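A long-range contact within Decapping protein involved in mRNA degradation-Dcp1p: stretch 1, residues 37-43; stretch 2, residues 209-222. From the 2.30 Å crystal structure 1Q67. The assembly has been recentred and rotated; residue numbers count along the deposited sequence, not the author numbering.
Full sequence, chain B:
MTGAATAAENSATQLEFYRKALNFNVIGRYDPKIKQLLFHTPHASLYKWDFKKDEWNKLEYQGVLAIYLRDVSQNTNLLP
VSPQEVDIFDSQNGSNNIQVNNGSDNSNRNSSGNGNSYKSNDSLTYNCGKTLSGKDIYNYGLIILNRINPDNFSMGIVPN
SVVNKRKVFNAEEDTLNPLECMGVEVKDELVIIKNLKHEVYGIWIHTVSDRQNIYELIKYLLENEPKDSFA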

# COMPACT_ATOMS: atom_id res chain seq x y z
N LEU B 37 14.15 -16.98 -8.47
CA LEU B 37 13.04 -16.03 -8.47
C LEU B 37 12.06 -16.53 -9.53
O LEU B 37 12.46 -16.80 -10.65
CB LEU B 37 13.55 -14.63 -8.83
CG LEU B 37 12.52 -13.50 -8.96
CD1 LEU B 37 11.84 -13.25 -7.63
CD2 LEU B 37 13.23 -12.21 -9.44
N LEU B 38 10.78 -16.63 -9.19
CA LEU B 38 9.81 -17.14 -10.15
C LEU B 38 8.87 -16.07 -10.68
O LEU B 38 8.36 -16.18 -11.79
CB LEU B 38 8.96 -18.25 -9.51
CG LEU B 38 9.71 -19.45 -8.93
CD1 LEU B 38 8.70 -20.40 -8.29
CD2 LEU B 38 10.51 -20.16 -10.04
N PHE B 39 8.65 -15.04 -9.88
CA PHE B 39 7.72 -13.99 -10.28
C PHE B 39 7.90 -12.76 -9.42
O PHE B 39 8.19 -12.86 -8.22
CB PHE B 39 6.29 -14.51 -10.12
CG PHE B 39 5.23 -13.46 -10.31
CD1 PHE B 39 4.70 -13.21 -11.57
CD2 PHE B 39 4.79 -12.70 -9.23
CE1 PHE B 39 3.75 -12.21 -11.76
CE2 PHE B 39 3.84 -11.70 -9.41
CZ PHE B 39 3.32 -11.45 -10.68
N HIS B 40 7.72 -11.60 -10.03
CA HIS B 40 7.79 -10.34 -9.31
C HIS B 40 6.95 -9.31 -10.04
O HIS B 40 6.84 -9.33 -11.26
CB HIS B 40 9.24 -9.83 -9.17
CG HIS B 40 9.88 -9.44 -10.47
ND1 HIS B 40 10.54 -10.33 -11.28
CD2 HIS B 40 9.97 -8.23 -11.09
CE1 HIS B 40 11.00 -9.70 -12.34
NE2 HIS B 40 10.67 -8.43 -12.25
N THR B 41 6.31 -8.44 -9.27
CA THR B 41 5.49 -7.38 -9.83
C THR B 41 5.87 -6.17 -8.98
O THR B 41 6.11 -6.31 -7.78
CB THR B 41 3.97 -7.72 -9.72
OG1 THR B 41 3.21 -6.79 -10.50
CG2 THR B 41 3.50 -7.68 -8.28
N PRO B 42 5.94 -4.98 -9.60
CA PRO B 42 6.31 -3.70 -8.98
C PRO B 42 5.50 -3.17 -7.81
O PRO B 42 6.06 -2.70 -6.82
CB PRO B 42 6.26 -2.71 -10.16
CG PRO B 42 6.35 -3.58 -11.38
CD PRO B 42 5.56 -4.79 -11.01
N HIS B 43 4.18 -3.23 -7.92
CA HIS B 43 3.32 -2.68 -6.88
C HIS B 43 2.20 -3.59 -6.41
O HIS B 43 1.32 -3.97 -7.19
CB HIS B 43 2.73 -1.36 -7.39
CG HIS B 43 3.74 -0.47 -8.06
ND1 HIS B 43 4.73 0.18 -7.36
CD2 HIS B 43 3.95 -0.19 -9.37
CE1 HIS B 43 5.51 0.83 -8.21
NE2 HIS B 43 5.06 0.62 -9.44
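Stretch 2 (209-222) SDRQNIYELIKYLL

Two consecutive strand residues, Leu 38 and Phe 39, both point their CA-to-CB bonds toward the same helix. This departs from simple strand alternation and accompanies the phi/psi of -108/-27° at Leu 38, unlike the extended values at Phe 39, His 40 and Thr 41. His 40 points away, restoring alternation before Thr 41 turns back to the helix.

Stretch 2 is helical, belonging to a helix that extends beyond the segment in both directions. Its backbone hydrogen bonds follow the i to i+4 pattern, from the weak one between Asn 213 N and Ser 209 O at 3.4 Å to that between Leu 222 N and Ile 218 O at 2.8 Å. The helix packs against the strand of residues 37-41, running nearly antiparallel to it: the angle between their N-to-C directions is 153°, with a signed crossing angle of -153°, and the axes approach to 9.8 Å. As the strand advances from Leu 38 to Thr 41, its partners therefore step backward along the helix, from Leu 221 and Leu 217 through Ile 214 to Asp 210. The register reflects this order, with the CA atoms of Phe 39 and Ile 214 7.5 Å apart and those of Thr 41 and Asp 210 7.0 Å apart. At Pro 42 the chain turns a corner, and this residue only grazes the helix, its CD lying 4.4 Å from Asp 210 OD2.

Phe 39 is the centre of the contact and has the largest area covered by the other segment. Its chi1 of 172° (t) carries the ring inward and toward the N-terminal end of the helix. Phe 39 CB packs 3.6 Å from Leu 217 CD2, while farther out Phe 39 CE2 lies 3.9 Å from Ile 214 CG1. The CB of Ile 214 is directed sideways, yet its side chain still reaches the aromatic ring. On the other side of the ring's outer end, Phe 39 CE1 comes within 4.3 Å of Asn 213 CB and 3.9 Å of Asp 210 OD1. This carboxylate oxygen lies at the ring edge, near its plane, so that Asp 210 meets both Phe 39 and Thr 41.

A single hydrogen bond joins the two segments, closing one end of a largely apolar contact: Thr 41 OG1 donates to Asp 210 OD2 at 2.6 Å. The threonine is buried, and its side chain, with chi1 in the t rotamer (-169°), directs the hydroxyl to the carboxylate. The short separation marks this as a close tie between segments that lie at least 168 residues apart in sequence at every point where they touch.

At the opposite end of the contact, Leu 38 meets two leucines one helical turn apart. Leu 38 CB is 4.2 Å from Leu 217 CD2, and Leu 38 CD1 is 4.3 Å from Leu 221 CD2. The same Leu 217 methyl thus touches the CB atoms of both Leu 38 and Phe 39. Together the two segments bury 348 Å².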

# COMPACT_ATOMS: atom_id res chain seq x y z
N SER B 209 -2.69 -7.51 -15.64
CA SER B 209 -2.33 -8.84 -16.13
C SER B 209 -1.56 -9.69 -15.12
O SER B 209 -1.54 -10.92 -15.22
CB SER B 209 -1.52 -8.73 -17.42
OG SER B 209 -0.31 -8.02 -17.22
N ASP B 210 -0.91 -9.05 -14.15
CA ASP B 210 -0.15 -9.81 -13.16
C ASP B 210 -1.02 -10.53 -12.13
O ASP B 210 -0.55 -11.45 -11.46
CB ASP B 210 0.85 -8.91 -12.44
CG ASP B 210 2.11 -8.69 -13.25
OD1 ASP B 210 2.35 -9.49 -14.18
OD2 ASP B 210 2.87 -7.74 -12.94
N ARG B 211 -2.27 -10.10 -12.00
CA ARG B 211 -3.17 -10.73 -11.04
C ARG B 211 -3.48 -12.16 -11.45
O ARG B 211 -3.42 -13.08 -10.63
CB ARG B 211 -4.47 -9.93 -10.95
CG ARG B 211 -4.27 -8.51 -10.46
CD ARG B 211 -5.53 -7.69 -10.63
NE ARG B 211 -5.25 -6.27 -10.45
CZ ARG B 211 -6.09 -5.29 -10.76
NH1 ARG B 211 -7.28 -5.58 -11.27
NH2 ARG B 211 -5.74 -4.03 -10.57
N GLN B 212 -3.79 -12.35 -12.73
CA GLN B 212 -4.10 -13.67 -13.25
C GLN B 212 -2.85 -14.55 -13.26
O GLN B 212 -2.91 -15.74 -12.95
CB GLN B 212 -4.67 -13.55 -14.67
CG GLN B 212 -5.64 -14.65 -15.01
CD GLN B 212 -6.88 -14.63 -14.13
OE1 GLN B 212 -7.49 -15.66 -13.87
NE2 GLN B 212 -7.25 -13.44 -13.67
N ASN B 213 -1.71 -13.96 -13.60
CA ASN B 213 -0.46 -14.70 -13.63
C ASN B 213 0.01 -15.18 -12.26
O ASN B 213 0.55 -16.28 -12.15
CB ASN B 213 0.64 -13.86 -14.29
CG ASN B 213 0.43 -13.70 -15.78
OD1 ASN B 213 -0.67 -13.39 -16.23
ND2 ASN B 213 1.49 -13.91 -16.55
N ILE B 214 -0.20 -14.38 -11.22
CA ILE B 214 0.23 -14.79 -9.89
C ILE B 214 -0.72 -15.88 -9.40
O ILE B 214 -0.31 -16.84 -8.75
CB ILE B 214 0.25 -13.59 -8.89
CG1 ILE B 214 1.16 -13.92 -7.72
CG2 ILE B 214 -1.14 -13.31 -8.34
CD1 ILE B 214 1.25 -12.83 -6.66
N TYR B 215 -2.00 -15.73 -9.73
CA TYR B 215 -3.01 -16.70 -9.35
C TYR B 215 -2.66 -18.06 -9.97
O TYR B 215 -2.73 -19.10 -9.32
CB TYR B 215 -4.39 -16.24 -9.84
CG TYR B 215 -5.41 -17.35 -9.91
CD1 TYR B 215 -5.90 -17.95 -8.75
CD2 TYR B 215 -5.83 -17.86 -11.14
CE1 TYR B 215 -6.78 -19.02 -8.81
CE2 TYR B 215 -6.70 -18.93 -11.21
CZ TYR B 215 -7.18 -19.51 -10.05
OH TYR B 215 -8.01 -20.60 -10.13
N GLU B 216 -2.29 -18.03 -11.25
CA GLU B 216 -1.93 -19.24 -11.99
C GLU B 216 -0.67 -19.90 -11.43
O GLU B 216 -0.60 -21.12 -11.33
CB GLU B 216 -1.71 -18.89 -13.47
CG GLU B 216 -2.44 -19.79 -14.44
CD GLU B 216 -3.90 -19.42 -14.57
OE1 GLU B 216 -4.18 -18.30 -15.03
OE2 GLU B 216 -4.77 -20.26 -14.22
N LEU B 217 0.33 -19.09 -11.09
CA LEU B 217 1.56 -19.63 -10.54
C LEU B 217 1.35 -20.28 -9.17
O LEU B 217 1.79 -21.39 -8.93
CB LEU B 217 2.62 -18.53 -10.42
CG LEU B 217 3.90 -18.92 -9.68
CD1 LEU B 217 4.59 -20.06 -10.43
CD2 LEU B 217 4.83 -17.71 -9.57
N ILE B 218 0.67 -19.58 -8.26
CA ILE B 218 0.45 -20.14 -6.94
C ILE B 218 -0.39 -21.41 -7.00
O ILE B 218 -0.13 -22.39 -6.30
CB ILE B 218 -0.23 -19.13 -6.00
CG1 ILE B 218 0.68 -17.91 -5.81
CG2 ILE B 218 -0.52 -19.79 -4.65
CD1 ILE B 218 0.03 -16.76 -5.08
N LYS B 219 -1.41 -21.38 -7.85
CA LYS B 219 -2.30 -22.52 -8.05
C LYS B 219 -1.44 -23.70 -8.49
O LYS B 219 -1.56 -24.80 -7.95
CB LYS B 219 -3.31 -22.18 -9.15
CG LYS B 219 -4.30 -23.28 -9.50
CD LYS B 219 -5.34 -23.47 -8.43
CE LYS B 219 -6.45 -24.41 -8.92
NZ LYS B 219 -7.33 -24.87 -7.80
N TYR B 220 -0.55 -23.46 -9.45
CA TYR B 220 0.33 -24.50 -9.96
C TYR B 220 1.27 -25.04 -8.88
O TYR B 220 1.54 -26.24 -8.83
CB TYR B 220 1.17 -23.96 -11.13
CG TYR B 220 2.05 -25.01 -11.77
CD1 TYR B 220 1.58 -25.81 -12.82
CD2 TYR B 220 3.33 -25.26 -11.28
CE1 TYR B 220 2.36 -26.82 -13.35
CE2 TYR B 220 4.12 -26.27 -11.81
CZ TYR B 220 3.63 -27.05 -12.84
OH TYR B 220 4.40 -28.07 -13.35
N LEU B 221 1.80 -24.16 -8.04
CA LEU B 221 2.73 -24.59 -7.00
C LEU B 221 2.00 -25.37 -5.93
O LEU B 221 2.57 -26.29 -5.32
CB LEU B 221 3.44 -23.38 -6.38
CG LEU B 221 4.33 -22.52 -7.28
CD1 LEU B 221 4.80 -21.32 -6.46
CD2 LEU B 221 5.54 -23.32 -7.78
N LEU B 222 0.74 -25.03 -5.69
CA LEU B 222 -0.04 -25.73 -4.68
C LEU B 222 -0.52 -27.12 -5.13
O LEU B 222 -0.49 -28.07 -4.36
CB LEU B 222 -1.26 -24.91 -4.26
CG LEU B 222 -1.04 -23.60 -3.50
CD1 LEU B 222 -2.40 -22.98 -3.19
CD2 LEU B 222 -0.26 -23.86 -2.20